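Local structure of putative serine phosphatase (Pseudomonas aeruginosa, 6K4E) at residues Ala137-Glu149 with Leu175-Gly189. The protein is probably a magnesium-dependent PP2C-type protein phosphatase that acts in a threonine phosphorylation pathway controlling biofilm formation in response to carbon availability. Residues are numbered along the deposited sequence; the frame is centred on the assembly and turned at random.
Sequences AVGSRDPAAILGE and LVWVDRRRRQLAFAG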
loop_
_atom_site.group_PDB
_atom_site.type_symbol
_atom_site.label_atom_id
_atom_site.label_comp_id
_atom_site.label_asym_id
_atom_site.label_seq_id
_atom_site.Cartn_x
_atom_site.Cartn_y
_atom_site.Cartn_z
ATOM N N ALA B 137 -16.032 2.741 8.879
ATOM C CA ALA B 137 -17.353 2.415 8.331
ATOM C C ALA B 137 -18.251 1.623 9.298
ATOM O O ALA B 137 -19.457 1.876 9.322
ATOM C CB ALA B 137 -17.211 1.648 7.019
ATOM N N VAL B 138 -17.699 0.643 10.066
ATOM C CA VAL B 138 -18.558 -0.193 10.926
ATOM C C VAL B 138 -18.222 -0.161 12.436
ATOM O O VAL B 138 -18.936 -0.787 13.226
ATOM C CB VAL B 138 -18.644 -1.660 10.418
ATOM C CG1 VAL B 138 -19.292 -1.737 9.041
ATOM C CG2 VAL B 138 -17.288 -2.362 10.438
ATOM N N GLY B 139 -17.154 0.533 12.817
ATOM C CA GLY B 139 -16.712 0.577 14.206
ATOM C C GLY B 139 -15.662 -0.482 14.466
ATOM O O GLY B 139 -15.378 -1.302 13.589
ATOM N N SER B 140 -15.079 -0.474 15.671
ATOM C CA SER B 140 -14.005 -1.394 16.017
ATOM C C SER B 140 -14.466 -2.587 16.871
ATOM O O SER B 140 -13.652 -3.424 17.264
ATOM C CB SER B 140 -12.889 -0.621 16.707
ATOM O OG SER B 140 -13.414 0.062 17.834
ATOM N N ARG B 141 -15.783 -2.708 17.078
ATOM C CA ARG B 141 -16.400 -3.700 17.953
ATOM C C ARG B 141 -17.012 -4.918 17.250
ATOM O O ARG B 141 -17.401 -5.871 17.929
ATOM C CB ARG B 141 -17.442 -3.000 18.847
ATOM C CG ARG B 141 -16.796 -1.815 19.569
ATOM C CD ARG B 141 -17.651 -1.115 20.615
ATOM N NE ARG B 141 -16.851 -0.114 21.333
ATOM C CZ ARG B 141 -16.643 1.131 20.907
ATOM N NH1 ARG B 141 -17.174 1.549 19.760
ATOM N NH2 ARG B 141 -15.900 1.966 21.623
ATOM N N ASP B 142 -17.019 -4.939 15.916
ATOM C CA ASP B 142 -17.616 -6.051 15.203
ATOM C C ASP B 142 -16.582 -6.644 14.242
ATOM O O ASP B 142 -16.543 -6.220 13.084
ATOM C CB ASP B 142 -18.894 -5.548 14.481
ATOM C CG ASP B 142 -19.811 -6.592 13.862
ATOM O OD1 ASP B 142 -19.345 -7.728 13.615
ATOM O OD2 ASP B 142 -20.962 -6.242 13.532
ATOM N N PRO B 143 -15.754 -7.638 14.694
ATOM C CA PRO B 143 -14.713 -8.208 13.814
ATOM C C PRO B 143 -15.211 -8.763 12.477
ATOM O O PRO B 143 -14.587 -8.504 11.456
ATOM C CB PRO B 143 -14.061 -9.282 14.696
ATOM C CG PRO B 143 -14.274 -8.789 16.074
ATOM C CD PRO B 143 -15.661 -8.222 16.048
ATOM N N ALA B 144 -16.338 -9.477 12.465
ATOM C CA ALA B 144 -16.928 -10.015 11.228
ATOM C C ALA B 144 -17.303 -8.913 10.248
ATOM O O ALA B 144 -17.034 -9.087 9.064
ATOM C CB ALA B 144 -18.130 -10.892 11.526
ATOM N N ALA B 145 -17.890 -7.779 10.728
ATOM C CA ALA B 145 -18.247 -6.630 9.859
ATOM C C ALA B 145 -17.003 -5.938 9.291
ATOM O O ALA B 145 -17.010 -5.552 8.126
ATOM C CB ALA B 145 -19.097 -5.625 10.612
ATOM N N ILE B 146 -15.919 -5.831 10.116
ATOM C CA ILE B 146 -14.642 -5.232 9.741
ATOM C C ILE B 146 -14.025 -6.045 8.601
ATOM O O ILE B 146 -13.565 -5.470 7.634
ATOM C CB ILE B 146 -13.687 -5.061 10.980
ATOM C CG1 ILE B 146 -14.287 -4.074 12.019
ATOM C CG2 ILE B 146 -12.287 -4.555 10.555
ATOM C CD1 ILE B 146 -13.737 -4.212 13.419
ATOM N N LEU B 147 -14.034 -7.375 8.708
ATOM C CA LEU B 147 -13.487 -8.295 7.704
ATOM C C LEU B 147 -14.234 -8.229 6.386
ATOM O O LEU B 147 -13.592 -8.255 5.340
ATOM C CB LEU B 147 -13.435 -9.742 8.235
ATOM C CG LEU B 147 -12.456 -10.041 9.372
ATOM C CD1 LEU B 147 -12.474 -11.492 9.698
ATOM C CD2 LEU B 147 -11.043 -9.655 9.011
ATOM N N GLY B 148 -15.571 -8.116 6.451
ATOM C CA GLY B 148 -16.456 -7.995 5.296
ATOM C C GLY B 148 -16.172 -6.720 4.530
ATOM O O GLY B 148 -15.967 -6.750 3.315
ATOM N N GLU B 149 -16.103 -5.599 5.266
ATOM C CA GLU B 149 -15.802 -4.271 4.759
ATOM C C GLU B 149 -14.361 -4.178 4.233
ATOM O O GLU B 149 -14.148 -3.475 3.242
ATOM C CB GLU B 149 -16.065 -3.210 5.840
ATOM C CG GLU B 149 -17.503 -2.711 5.891
ATOM C CD GLU B 149 -18.020 -2.016 4.639
ATOM O OE1 GLU B 149 -17.277 -1.194 4.054
ATOM O OE2 GLU B 149 -19.179 -2.291 4.252
ATOM N N LEU B 175 -9.228 -11.219 13.687
ATOM C CA LEU B 175 -9.564 -9.967 14.360
ATOM C C LEU B 175 -10.338 -10.232 15.611
ATOM O O LEU B 175 -11.298 -10.988 15.581
ATOM C CB LEU B 175 -10.437 -9.090 13.460
ATOM C CG LEU B 175 -9.757 -8.112 12.553
ATOM C CD1 LEU B 175 -10.781 -7.413 11.762
ATOM C CD2 LEU B 175 -8.976 -7.066 13.346
ATOM N N VAL B 176 -9.982 -9.550 16.692
ATOM C CA VAL B 176 -10.631 -9.727 17.983
ATOM C C VAL B 176 -11.069 -8.393 18.596
ATOM O O VAL B 176 -10.250 -7.485 18.736
ATOM C CB VAL B 176 -9.673 -10.494 18.941
ATOM C CG1 VAL B 176 -10.238 -10.586 20.349
ATOM C CG2 VAL B 176 -9.319 -11.890 18.415
ATOM N N TRP B 177 -12.330 -8.305 19.033
ATOM C CA TRP B 177 -12.779 -7.162 19.814
ATOM C C TRP B 177 -12.824 -7.652 21.282
ATOM O O TRP B 177 -13.610 -8.540 21.610
ATOM C CB TRP B 177 -14.153 -6.602 19.354
ATOM C CG TRP B 177 -14.795 -5.734 20.397
ATOM C CD1 TRP B 177 -15.860 -6.060 21.176
ATOM C CD2 TRP B 177 -14.344 -4.446 20.851
ATOM N NE1 TRP B 177 -16.142 -5.032 22.046
ATOM C CE2 TRP B 177 -15.206 -4.046 21.895
ATOM C CE3 TRP B 177 -13.336 -3.558 20.435
ATOM C CZ2 TRP B 177 -15.048 -2.832 22.576
ATOM C CZ3 TRP B 177 -13.202 -2.345 21.088
ATOM C CH2 TRP B 177 -14.045 -1.996 22.152
ATOM N N VAL B 178 -11.928 -7.121 22.131
ATOM C CA VAL B 178 -11.853 -7.441 23.562
ATOM C C VAL B 178 -12.702 -6.419 24.277
ATOM O O VAL B 178 -12.302 -5.266 24.381
ATOM C CB VAL B 178 -10.396 -7.429 24.100
ATOM C CG1 VAL B 178 -10.340 -7.689 25.613
ATOM C CG2 VAL B 178 -9.535 -8.425 23.344
ATOM N N ASP B 179 -13.898 -6.804 24.691
ATOM C CA ASP B 179 -14.791 -5.881 25.381
ATOM C C ASP B 179 -14.562 -6.027 26.890
ATOM O O ASP B 179 -15.182 -6.858 27.527
ATOM C CB ASP B 179 -16.247 -6.159 24.966
ATOM C CG ASP B 179 -17.246 -5.110 25.359
ATOM O OD1 ASP B 179 -17.059 -4.476 26.431
ATOM O OD2 ASP B 179 -18.269 -4.991 24.667
ATOM N N ARG B 180 -13.652 -5.233 27.450
ATOM C CA ARG B 180 -13.305 -5.293 28.875
ATOM C C ARG B 180 -14.486 -4.965 29.799
ATOM O O ARG B 180 -14.716 -5.691 30.769
ATOM C CB ARG B 180 -12.077 -4.411 29.170
ATOM C CG ARG B 180 -10.784 -4.910 28.482
ATOM C CD ARG B 180 -9.821 -3.794 28.118
ATOM N NE ARG B 180 -9.193 -3.205 29.302
ATOM C CZ ARG B 180 -9.504 -2.016 29.812
ATOM N NH1 ARG B 180 -10.428 -1.256 29.230
ATOM N NH2 ARG B 180 -8.888 -1.573 30.900
ATOM N N ARG B 181 -15.273 -3.935 29.445
ATOM C CA ARG B 181 -16.459 -3.442 30.159
ATOM C C ARG B 181 -17.565 -4.529 30.317
ATOM O O ARG B 181 -18.145 -4.673 31.390
ATOM C CB ARG B 181 -17.017 -2.226 29.393
ATOM C CG ARG B 181 -18.086 -1.441 30.135
ATOM C CD ARG B 181 -18.759 -0.374 29.285
ATOM N NE ARG B 181 -19.569 -0.946 28.202
ATOM C CZ ARG B 181 -20.879 -1.186 28.265
ATOM N NH1 ARG B 181 -21.565 -0.901 29.367
ATOM N NH2 ARG B 181 -21.513 -1.712 27.224
ATOM N N ARG B 182 -17.862 -5.262 29.235
ATOM C CA ARG B 182 -18.894 -6.293 29.215
ATOM C C ARG B 182 -18.321 -7.713 29.388
ATOM O O ARG B 182 -19.048 -8.699 29.235
ATOM C CB ARG B 182 -19.733 -6.166 27.937
ATOM C CG ARG B 182 -20.747 -5.024 27.984
ATOM C CD ARG B 182 -21.696 -5.031 26.802
ATOM N NE ARG B 182 -22.611 -6.180 26.803
ATOM C CZ ARG B 182 -22.482 -7.251 26.021
ATOM N NH1 ARG B 182 -21.464 -7.345 25.172
ATOM N NH2 ARG B 182 -23.368 -8.234 26.084
ATOM N N ARG B 183 -17.028 -7.799 29.753
ATOM C CA ARG B 183 -16.246 -9.010 29.965
ATOM C C ARG B 183 -16.567 -10.096 28.938
ATOM O O ARG B 183 -17.013 -11.188 29.294
ATOM C CB ARG B 183 -16.350 -9.519 31.415
ATOM C CG ARG B 183 -15.025 -9.391 32.145
ATOM C CD ARG B 183 -15.086 -8.441 33.316
ATOM N NE ARG B 183 -14.286 -8.955 34.427
ATOM C CZ ARG B 183 -13.871 -8.225 35.457
ATOM N NH1 ARG B 183 -14.171 -6.934 35.528
ATOM N NH2 ARG B 183 -13.142 -8.779 36.420
ATOM N N GLN B 184 -16.379 -9.767 27.640
ATOM C CA GLN B 184 -16.588 -10.741 26.575
ATOM C C GLN B 184 -15.782 -10.368 25.359
ATOM O O GLN B 184 -15.434 -9.213 25.152
ATOM C CB GLN B 184 -18.074 -11.067 26.277
ATOM C CG GLN B 184 -18.879 -10.138 25.404
ATOM C CD GLN B 184 -20.159 -10.839 24.984
ATOM O OE1 GLN B 184 -20.488 -10.947 23.799
ATOM N NE2 GLN B 184 -20.887 -11.381 25.942
ATOM N N LEU B 185 -15.407 -11.382 24.608
ATOM C CA LEU B 185 -14.537 -11.259 23.450
ATOM C C LEU B 185 -15.293 -11.675 22.199
ATOM O O LEU B 185 -16.066 -12.632 22.246
ATOM C CB LEU B 185 -13.365 -12.223 23.721
ATOM C CG LEU B 185 -12.194 -12.281 22.787
ATOM C CD1 LEU B 185 -10.907 -12.459 23.582
ATOM C CD2 LEU B 185 -12.354 -13.429 21.787
ATOM N N ALA B 186 -15.076 -10.950 21.079
ATOM C CA ALA B 186 -15.684 -11.333 19.813
ATOM C C ALA B 186 -14.537 -11.592 18.861
ATOM O O ALA B 186 -13.635 -10.772 18.778
ATOM C CB ALA B 186 -16.583 -10.217 19.290
ATOM N N PHE B 187 -14.525 -12.743 18.204
ATOM C CA PHE B 187 -13.468 -13.096 17.257
ATOM C C PHE B 187 -14.044 -13.480 15.902
ATOM O O PHE B 187 -15.046 -14.181 15.830
ATOM C CB PHE B 187 -12.589 -14.265 17.810
ATOM C CG PHE B 187 -11.736 -14.959 16.758
ATOM C CD1 PHE B 187 -10.639 -14.314 16.183
ATOM C CD2 PHE B 187 -12.068 -16.224 16.296
ATOM C CE1 PHE B 187 -9.900 -14.932 15.161
ATOM C CE2 PHE B 187 -11.318 -16.837 15.293
ATOM C CZ PHE B 187 -10.237 -16.199 14.749
ATOM N N ALA B 188 -13.397 -13.046 14.830
ATOM C CA ALA B 188 -13.762 -13.454 13.469
ATOM C C ALA B 188 -12.477 -13.612 12.689
ATOM O O ALA B 188 -11.619 -12.747 12.762
ATOM C CB ALA B 188 -14.680 -12.436 12.809
ATOM N N GLY B 189 -12.338 -14.731 11.997
ATOM C CA GLY B 189 -11.129 -15.033 11.242
ATOM C C GLY B 189 -11.325 -15.693 9.897
ATOM O O GLY B 189 -12.291 -16.427 9.694
#
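Arg141 lies over one face of the Trp177 indole, its CG almost over the centre of the six-membered ring and 3.5 Å from the centroid, a CH-pi contact. From CG to NE the arginine chain is extended and runs alongside the ring. The guanidinium is tilted 72° to the ring plane, and its NH2 forms a salt bridge with Asp104 OD1. Trp177 has its CG anti to the backbone N (chi1 162°), which brings the indole up beside the 139-142 loop; Trp177 NE1 makes a weak bond, 3.4 Å long, to Asp179 OD2, which lies in the ring plane at its edge.

Next along, Pro143 sets its ring down on the hairpin. Its CB is 3.8 Å from Leu175 CB and 3.7 Å from Ala188 CB, while CG and CD reach Trp177 and Ala186. The methyl of Ala188 packs against the first helical turn, its CB 3.4 Å from Ala144 N. One turn on, Leu175 CD1 fits into the notch between Ile146 CG2, at a tight 3.4 Å, and Leu147 CD2, and Leu147 CD1 lies against the Ala188 backbone.

Behind this layer, Asp142 caps the helix: OD1 accepts from Ala145 N from above the carboxylate plane and also from Asn222 ND2, and Asn222 OD1 in turn accepts from Ala144 N.

The contact thus lays the start of helix 143-157 on neighbouring antiparallel strands 171-179 and 184-190, in one of the two sheets of the PP2C-like sandwich. The helix segment runs 29° from strand segment 184-189; helix 117-138 packs beside it, and strand 293-300 of the second sheet covers Val176 and Val178 on the other face.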